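Local coordinates for protein alanine racemase (Actinobacillus succinogenes, PDB 3C3K) that adopts the two-lobed periplasmic-binding-protein-like fold and probably binds a small ligand between its lobes, at residues S55-L60 with N82-F87; L11-S16 with I41-T46. All coordinates share one frame; numbering follows the deposited sequence.

Interaction 1 (S55-L60 with N82-F87)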
ATOM      1  N   SER B  55      20.314   9.425  -7.330  1.00 18.87           N
ATOM      2  CA  SER B  55      20.276  10.395  -6.257  1.00 19.16           C
ATOM      3  C   SER B  55      20.286   9.721  -4.886  1.00 19.52           C
ATOM      4  O   SER B  55      21.034  10.093  -3.995  1.00 18.23           O
ATOM      5  CB  SER B  55      19.098  11.364  -6.500  1.00 19.62           C
ATOM      6  OG  SER B  55      18.551  11.803  -5.300  1.00 25.62           O
ATOM      7  N   CYS B  56      19.490   8.682  -4.706  1.00 19.25           N
ATOM      8  CA  CYS B  56      19.392   8.134  -3.361  1.00 18.17           C
ATOM      9  C   CYS B  56      20.677   7.385  -3.092  1.00 18.51           C
ATOM     10  O   CYS B  56      21.029   7.173  -1.946  1.00 19.29           O
ATOM     11  CB  CYS B  56      18.130   7.285  -3.152  1.00 16.71           C
ATOM     12  SG  CYS B  56      18.151   5.781  -4.085  1.00 20.30           S
ATOM     13  N   LEU B  57      21.403   7.011  -4.147  1.00 19.58           N
ATOM     14  CA  LEU B  57      22.669   6.269  -3.956  1.00 19.50           C
ATOM     15  C   LEU B  57      23.836   7.117  -3.442  1.00 20.21           C
ATOM     16  O   LEU B  57      24.842   6.564  -3.016  1.00 19.52           O
ATOM     17  CB  LEU B  57      23.046   5.373  -5.181  1.00 19.58           C
ATOM     18  CG  LEU B  57      22.215   4.099  -5.423  1.00 19.65           C
ATOM     19  CD1 LEU B  57      22.555   3.511  -6.770  1.00 19.67           C
ATOM     20  CD2 LEU B  57      22.338   3.020  -4.331  1.00 20.64           C
ATOM     21  N   THR B  58      23.685   8.448  -3.406  1.00 20.33           N
ATOM     22  CA  THR B  58      24.647   9.279  -2.702  1.00 20.66           C
ATOM     23  C   THR B  58      24.723   8.930  -1.185  1.00 21.71           C
ATOM     24  O   THR B  58      25.725   9.228  -0.544  1.00 19.97           O
ATOM     25  CB  THR B  58      24.391  10.774  -2.843  1.00 19.50           C
ATOM     26  OG1 THR B  58      23.118  11.064  -2.316  1.00 23.75           O
ATOM     27  CG2 THR B  58      24.346  11.210  -4.302  1.00 22.24           C
ATOM     28  N   LEU B  59      23.705   8.282  -0.625  1.00 22.15           N
ATOM     29  CA  LEU B  59      23.792   7.834   0.751  1.00 23.80           C
ATOM     30  C   LEU B  59      24.898   6.814   0.985  1.00 25.17           C
ATOM     31  O   LEU B  59      25.461   6.740   2.094  1.00 24.77           O
ATOM     32  CB  LEU B  59      22.454   7.249   1.214  1.00 24.22           C
ATOM     33  CG  LEU B  59      21.261   8.220   1.183  1.00 24.06           C
ATOM     34  CD1 LEU B  59      19.988   7.455   1.268  1.00 23.92           C
ATOM     35  CD2 LEU B  59      21.401   9.179   2.323  1.00 25.51           C
ATOM     36  N   LEU B  60      25.182   5.998  -0.039  1.00 25.96           N
ATOM     37  CA  LEU B  60      26.194   4.964   0.053  1.00 27.36           C
ATOM     38  C   LEU B  60      27.538   5.632   0.061  1.00 28.69           C
ATOM     39  O   LEU B  60      28.312   5.452   1.003  1.00 28.24           O
ATOM     40  CB  LEU B  60      26.124   3.980  -1.126  1.00 27.82           C
ATOM     41  CG  LEU B  60      25.615   2.550  -1.001  1.00 26.83           C
ATOM     42  CD1 LEU B  60      26.041   1.805  -2.234  1.00 25.22           C
ATOM     43  CD2 LEU B  60      26.115   1.808   0.266  1.00 24.09           C
ATOM     44  N   ASN B  82      28.652   1.006 -11.406  1.00 24.68           N
ATOM     45  CA  ASN B  82      29.769   1.862 -11.120  1.00 25.33           C
ATOM     46  C   ASN B  82      29.619   2.631  -9.827  1.00 23.99           C
ATOM     47  O   ASN B  82      30.609   2.978  -9.203  1.00 24.25           O
ATOM     48  CB  ASN B  82      30.020   2.801 -12.270  1.00 26.57           C
ATOM     49  CG  ASN B  82      30.766   2.122 -13.388  1.00 31.20           C
ATOM     50  OD1 ASN B  82      31.695   1.315 -13.161  1.00 36.83           O
ATOM     51  ND2 ASN B  82      30.349   2.396 -14.601  1.00 35.12           N
ATOM     52  N   ILE B  83      28.385   2.900  -9.421  1.00 22.45           N
ATOM     53  CA  ILE B  83      28.178   3.592  -8.154  1.00 21.48           C
ATOM     54  C   ILE B  83      28.320   2.593  -7.012  1.00 20.25           C
ATOM     55  O   ILE B  83      28.919   2.900  -5.996  1.00 20.02           O
ATOM     56  CB  ILE B  83      26.785   4.320  -8.071  1.00 21.10           C
ATOM     57  CG1 ILE B  83      26.715   5.508  -9.059  1.00 24.07           C
ATOM     58  CG2 ILE B  83      26.513   4.794  -6.649  1.00 21.61           C
ATOM     59  CD1 ILE B  83      25.304   5.933  -9.347  1.00 25.54           C
ATOM     60  N   ILE B  84      27.745   1.412  -7.165  1.00 19.87           N
ATOM     61  CA  ILE B  84      27.681   0.455  -6.057  1.00 20.08           C
ATOM     62  C   ILE B  84      28.961  -0.373  -5.866  1.00 19.65           C
ATOM     63  O   ILE B  84      29.306  -0.703  -4.744  1.00 20.91           O
ATOM     64  CB  ILE B  84      26.436  -0.458  -6.223  1.00 20.45           C
ATOM     65  CG1 ILE B  84      25.188   0.447  -6.405  1.00 20.20           C
ATOM     66  CG2 ILE B  84      26.302  -1.425  -5.018  1.00 21.17           C
ATOM     67  CD1 ILE B  84      23.825  -0.227  -6.493  1.00 20.40           C
ATOM     68  N   GLY B  85      29.659  -0.729  -6.948  1.00 19.09           N
ATOM     69  CA  GLY B  85      30.953  -1.411  -6.816  1.00 17.73           C
ATOM     70  C   GLY B  85      30.793  -2.649  -5.958  1.00 18.37           C
ATOM     71  O   GLY B  85      29.891  -3.464  -6.167  1.00 17.60           O
ATOM     72  N   ALA B  86      31.646  -2.757  -4.947  1.00 18.22           N
ATOM     73  CA  ALA B  86      31.659  -3.869  -4.025  1.00 17.10           C
ATOM     74  C   ALA B  86      30.722  -3.671  -2.824  1.00 17.43           C
ATOM     75  O   ALA B  86      30.656  -4.555  -1.941  1.00 16.69           O
ATOM     76  CB  ALA B  86      33.056  -4.042  -3.518  1.00 17.28           C
ATOM     77  N   PHE B  87      30.025  -2.528  -2.737  1.00 16.42           N
ATOM     78  CA  PHE B  87      29.103  -2.335  -1.612  1.00 15.79           C
ATOM     79  C   PHE B  87      28.087  -3.473  -1.545  1.00 15.22           C
ATOM     80  O   PHE B  87      27.701  -4.018  -2.585  1.00 16.65           O
ATOM     81  CB  PHE B  87      28.415  -0.958  -1.650  1.00 17.43           C
ATOM     82  CG  PHE B  87      29.320   0.217  -1.285  1.00 17.78           C
ATOM     83  CD1 PHE B  87      29.599   0.506   0.056  1.00 21.03           C
ATOM     84  CD2 PHE B  87      29.854   1.061  -2.282  1.00 17.13           C
ATOM     85  CE1 PHE B  87      30.402   1.611   0.423  1.00 21.62           C
ATOM     86  CE2 PHE B  87      30.631   2.176  -1.950  1.00 20.80           C
ATOM     87  CZ  PHE B  87      30.924   2.454  -0.588  1.00 21.74           C
TER
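Residues 55-60 carry the chain from helix 50-56 into helix 58-61 and lie beside the end of helix 77-84 and the turn after it, with the CA atoms of Leu57 and Ile83 7.4 Å apart and those of Leu60 and Ile84 7.7 Å apart. Only hydrocarbon meets hydrocarbon across the gap; no hydrogen bond spans it. Leu57 has its CG beside its own backbone N, anti to the carbonyl carbon, and presents two levels of its side chain: CB rests on Ile83 CG2 at 3.8 Å, while CD1 comes to 4.0 Å from Ile84 CD1 as the two chains cross obliquely. Both helical elements cover the same side of the parallel sheet in this Rossmann-like lobe, one before strand 68-70 and the other after it, and Leu57 and Ile84 both rest on Val68 of that strand. Leu60 meets Phe87 tip to tip, using both methyls: CD1 lies 3.7 Å from Phe87 CB, and CD2 is equally close to Phe87 CD1 on the ring. Leu60 has a chi1 of -108°, off the staggered positions, and its CD1 also approaches Ile84 CG2. Phe87 is brought round by a type II' beta turn from Ile84, closed by Phe87 N to Ile84 O at 2.8 Å, with Gly85 taking the positive phi (55°) as the chain leaves the helix. In the other segment Ser55 O receives two donors from Thr58, its backbone N and its OG1, the latter at 2.8 Å and nearly along the C=O axis (169°), which pins the hydroxyl to the helix junction. Leu59 of the same junction packs on Met64 of the second subunit, and Cys56 on Leu42 of that subunit.

Interaction 2 (L11-S16 with I41-T46)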
ATOM      1  N   LEU B  11      20.189   0.556   6.221  1.00 15.76           N
ATOM      2  CA  LEU B  11      20.171  -0.012   4.880  1.00 14.14           C
ATOM      3  C   LEU B  11      19.199   0.770   3.986  1.00 14.54           C
ATOM      4  O   LEU B  11      18.135   1.222   4.467  1.00 15.61           O
ATOM      5  CB  LEU B  11      19.741  -1.453   4.977  1.00 13.23           C
ATOM      6  CG  LEU B  11      20.377  -2.328   6.061  1.00 15.88           C
ATOM      7  CD1 LEU B  11      19.730  -3.664   5.977  1.00 15.56           C
ATOM      8  CD2 LEU B  11      21.912  -2.434   5.808  1.00 18.78           C
ATOM      9  N   LEU B  12      19.587   0.962   2.738  1.00 13.49           N
ATOM     10  CA  LEU B  12      18.743   1.555   1.699  1.00 13.66           C
ATOM     11  C   LEU B  12      17.904   0.496   0.953  1.00 13.90           C
ATOM     12  O   LEU B  12      18.454  -0.459   0.363  1.00 13.21           O
ATOM     13  CB  LEU B  12      19.604   2.350   0.689  1.00 13.86           C
ATOM     14  CG  LEU B  12      18.900   2.955  -0.539  1.00 13.67           C
ATOM     15  CD1 LEU B  12      17.819   3.990  -0.128  1.00 14.62           C
ATOM     16  CD2 LEU B  12      19.884   3.637  -1.389  1.00 16.46           C
ATOM     17  N   VAL B  13      16.574   0.662   0.955  1.00 14.07           N
ATOM     18  CA  VAL B  13      15.735  -0.108   0.032  1.00 13.78           C
ATOM     19  C   VAL B  13      15.233   0.767  -1.109  1.00 14.27           C
ATOM     20  O   VAL B  13      14.616   1.792  -0.868  1.00 14.92           O
ATOM     21  CB  VAL B  13      14.561  -0.756   0.773  1.00 15.03           C
ATOM     22  CG1 VAL B  13      13.815  -1.748  -0.117  1.00 14.17           C
ATOM     23  CG2 VAL B  13      15.066  -1.452   2.070  1.00 10.89           C
ATOM     24  N   MET B  14      15.494   0.349  -2.347  1.00 13.39           N
ATOM     25  CA  MET B  14      15.003   1.020  -3.545  1.00 12.29           C
ATOM     26  C   MET B  14      13.771   0.267  -3.988  1.00 13.15           C
ATOM     27  O   MET B  14      13.870  -0.830  -4.543  1.00 13.27           O
ATOM     28  CB  MET B  14      16.093   1.004  -4.634  1.00 12.00           C
ATOM     29  CG  MET B  14      17.196   2.112  -4.468  1.00 12.76           C
ATOM     30  SD  MET B  14      18.686   2.061  -5.589  1.00 11.88           S
ATOM     31  CE  MET B  14      18.674   0.461  -5.965  1.00 19.12           C
ATOM     32  N   VAL B  15      12.608   0.863  -3.753  1.00 13.62           N
ATOM     33  CA  VAL B  15      11.307   0.232  -3.934  1.00 14.91           C
ATOM     34  C   VAL B  15      10.760   0.513  -5.336  1.00 16.13           C
ATOM     35  O   VAL B  15      10.855   1.653  -5.839  1.00 13.59           O
ATOM     36  CB  VAL B  15      10.361   0.827  -2.885  1.00 16.24           C
ATOM     37  CG1 VAL B  15       8.947   0.333  -3.039  1.00 16.80           C
ATOM     38  CG2 VAL B  15      10.877   0.408  -1.507  1.00 18.44           C
ATOM     39  N   SER B  16      10.210  -0.513  -5.980  1.00 15.05           N
ATOM     40  CA  SER B  16       9.663  -0.297  -7.313  1.00 16.23           C
ATOM     41  C   SER B  16       8.357   0.512  -7.310  1.00 15.71           C
ATOM     42  O   SER B  16       8.126   1.307  -8.187  1.00 16.17           O
ATOM     43  CB  SER B  16       9.480  -1.646  -8.018  1.00 15.28           C
ATOM     44  OG  SER B  16       8.707  -2.457  -7.185  1.00 15.78           O
ATOM     45  N   ILE B  41      15.928   1.086   8.435  1.00 15.63           N
ATOM     46  CA  ILE B  41      15.712   1.002   7.007  1.00 15.75           C
ATOM     47  C   ILE B  41      15.362   2.369   6.430  1.00 14.66           C
ATOM     48  O   ILE B  41      14.493   3.054   6.951  1.00 14.82           O
ATOM     49  CB  ILE B  41      14.540  -0.010   6.750  1.00 16.43           C
ATOM     50  CG1 ILE B  41      14.916  -1.448   7.227  1.00 18.23           C
ATOM     51  CG2 ILE B  41      14.102  -0.015   5.328  1.00 15.22           C
ATOM     52  CD1 ILE B  41      16.106  -2.019   6.484  1.00 15.77           C
ATOM     53  N   LEU B  42      16.033   2.780   5.359  1.00 15.24           N
ATOM     54  CA  LEU B  42      15.579   3.965   4.638  1.00 13.95           C
ATOM     55  C   LEU B  42      15.027   3.510   3.304  1.00 14.23           C
ATOM     56  O   LEU B  42      15.635   2.625   2.638  1.00 14.90           O
ATOM     57  CB  LEU B  42      16.700   4.942   4.418  1.00 13.92           C
ATOM     58  CG  LEU B  42      17.163   5.890   5.508  1.00 17.91           C
ATOM     59  CD1 LEU B  42      18.350   6.641   4.937  1.00 21.02           C
ATOM     60  CD2 LEU B  42      16.061   6.837   5.967  1.00 17.31           C
ATOM     61  N   LEU B  43      13.898   4.068   2.887  1.00 12.38           N
ATOM     62  CA  LEU B  43      13.296   3.707   1.597  1.00 14.65           C
ATOM     63  C   LEU B  43      13.474   4.786   0.545  1.00 14.52           C
ATOM     64  O   LEU B  43      13.528   5.957   0.849  1.00 15.25           O
ATOM     65  CB  LEU B  43      11.775   3.484   1.743  1.00 15.34           C
ATOM     66  CG  LEU B  43      11.323   2.480   2.770  1.00 16.11           C
ATOM     67  CD1 LEU B  43       9.813   2.569   2.776  1.00 13.81           C
ATOM     68  CD2 LEU B  43      11.803   1.034   2.415  1.00 15.20           C
ATOM     69  N   CYS B  44      13.499   4.398  -0.710  1.00 16.18           N
ATOM     70  CA  CYS B  44      13.389   5.385  -1.784  1.00 14.33           C
ATOM     71  C   CYS B  44      12.429   4.797  -2.783  1.00 14.76           C
ATOM     72  O   CYS B  44      12.566   3.614  -3.162  1.00 11.63           O
ATOM     73  CB  CYS B  44      14.709   5.618  -2.464  1.00 14.63           C
ATOM     74  SG  CYS B  44      14.522   6.920  -3.754  1.00 20.39           S
ATOM     75  N   ASN B  45      11.432   5.585  -3.159  1.00 14.27           N
ATOM     76  CA  ASN B  45      10.432   5.131  -4.100  1.00 15.14           C
ATOM     77  C   ASN B  45      10.960   5.461  -5.462  1.00 14.94           C
ATOM     78  O   ASN B  45      10.601   6.487  -6.066  1.00 14.56           O
ATOM     79  CB  ASN B  45       9.069   5.824  -3.875  1.00 14.85           C
ATOM     80  CG  ASN B  45       8.006   5.235  -4.742  1.00 17.00           C
ATOM     81  OD1 ASN B  45       7.898   3.994  -4.830  1.00 15.88           O
ATOM     82  ND2 ASN B  45       7.245   6.100  -5.449  1.00 14.51           N
ATOM     83  N   THR B  46      11.826   4.580  -5.951  1.00 16.68           N
ATOM     84  CA  THR B  46      12.652   4.886  -7.154  1.00 17.02           C
ATOM     85  C   THR B  46      11.840   4.645  -8.410  1.00 16.38           C
ATOM     86  O   THR B  46      11.973   5.346  -9.423  1.00 15.15           O
ATOM     87  CB  THR B  46      13.998   4.046  -7.163  1.00 17.15           C
ATOM     88  OG1 THR B  46      13.723   2.695  -6.791  1.00 17.38           O
ATOM     89  CG2 THR B  46      14.969   4.570  -6.159  1.00 16.83           C
TER
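Leu42 O is gripped twice from one neighbouring strand: Val13 N gives it a nearly straight hydrogen bond of 2.8 Å (171° at the hydrogen), and Leu12 CA adds a CA-H...O contact at 3.4 Å. The pattern repeats at Cys44 O, which takes Val15 N and the CA-H of Met14, and is mirrored where Leu42 N and Cys44 N bond to Leu11 O and Val13 O. These bonds join the two strands of the beta-alpha-beta unit 9-15, 21-35, 39-45; the strand segments run parallel with a twist, their axes crossing at -25°. On the side facing helix 21-35, Val13 CG2, beside its backbone N, touches Ile41 CG2 at 3.7 Å, and Leu43 CD2 lies alongside Val13 CB at the same distance. Ile41 bends its CD1 back toward Leu11 CB, 4.0 Å away. On the other side Leu12 CD1 reaches Cys44 CB at 4.2 Å. Asn45 is the centre of an inverse gamma turn; beyond it Thr46 N makes a weak, bent bond to Val15 O, and Thr46 CG2 sits 3.7 Å from Met14 CG. Asn45 OD1 accepts from Ile18 N, whereas its ND2 bonds to Glu31 OE2 of the second subunit.

How the interactions relate
Cys56 and Leu57, from the first segment of interaction 1, rest on the strands of interaction 2; the centres of the two contacts are about 13 Å apart. Helix 50-56 follows strand 39-45 in the chain after a short connection, and its Cys56 folds back over the strands: its CB is 3.7 Å from Cys44 SG, and its SG is 3.8 Å from Met14 CG. Beside it, Leu57 CD2 meets Leu12 CD2 at 3.9 Å, so Leu57 belongs to both apolar layers. Both contacts touch the second subunit. Interaction 2 is centred about 16 Å from the chain centre and interaction 1 about 24 Å; the side chain of Ser16, the last residue of segment 11-16, lies about 6 Å from a glycerol, probably from the crystallisation liquor.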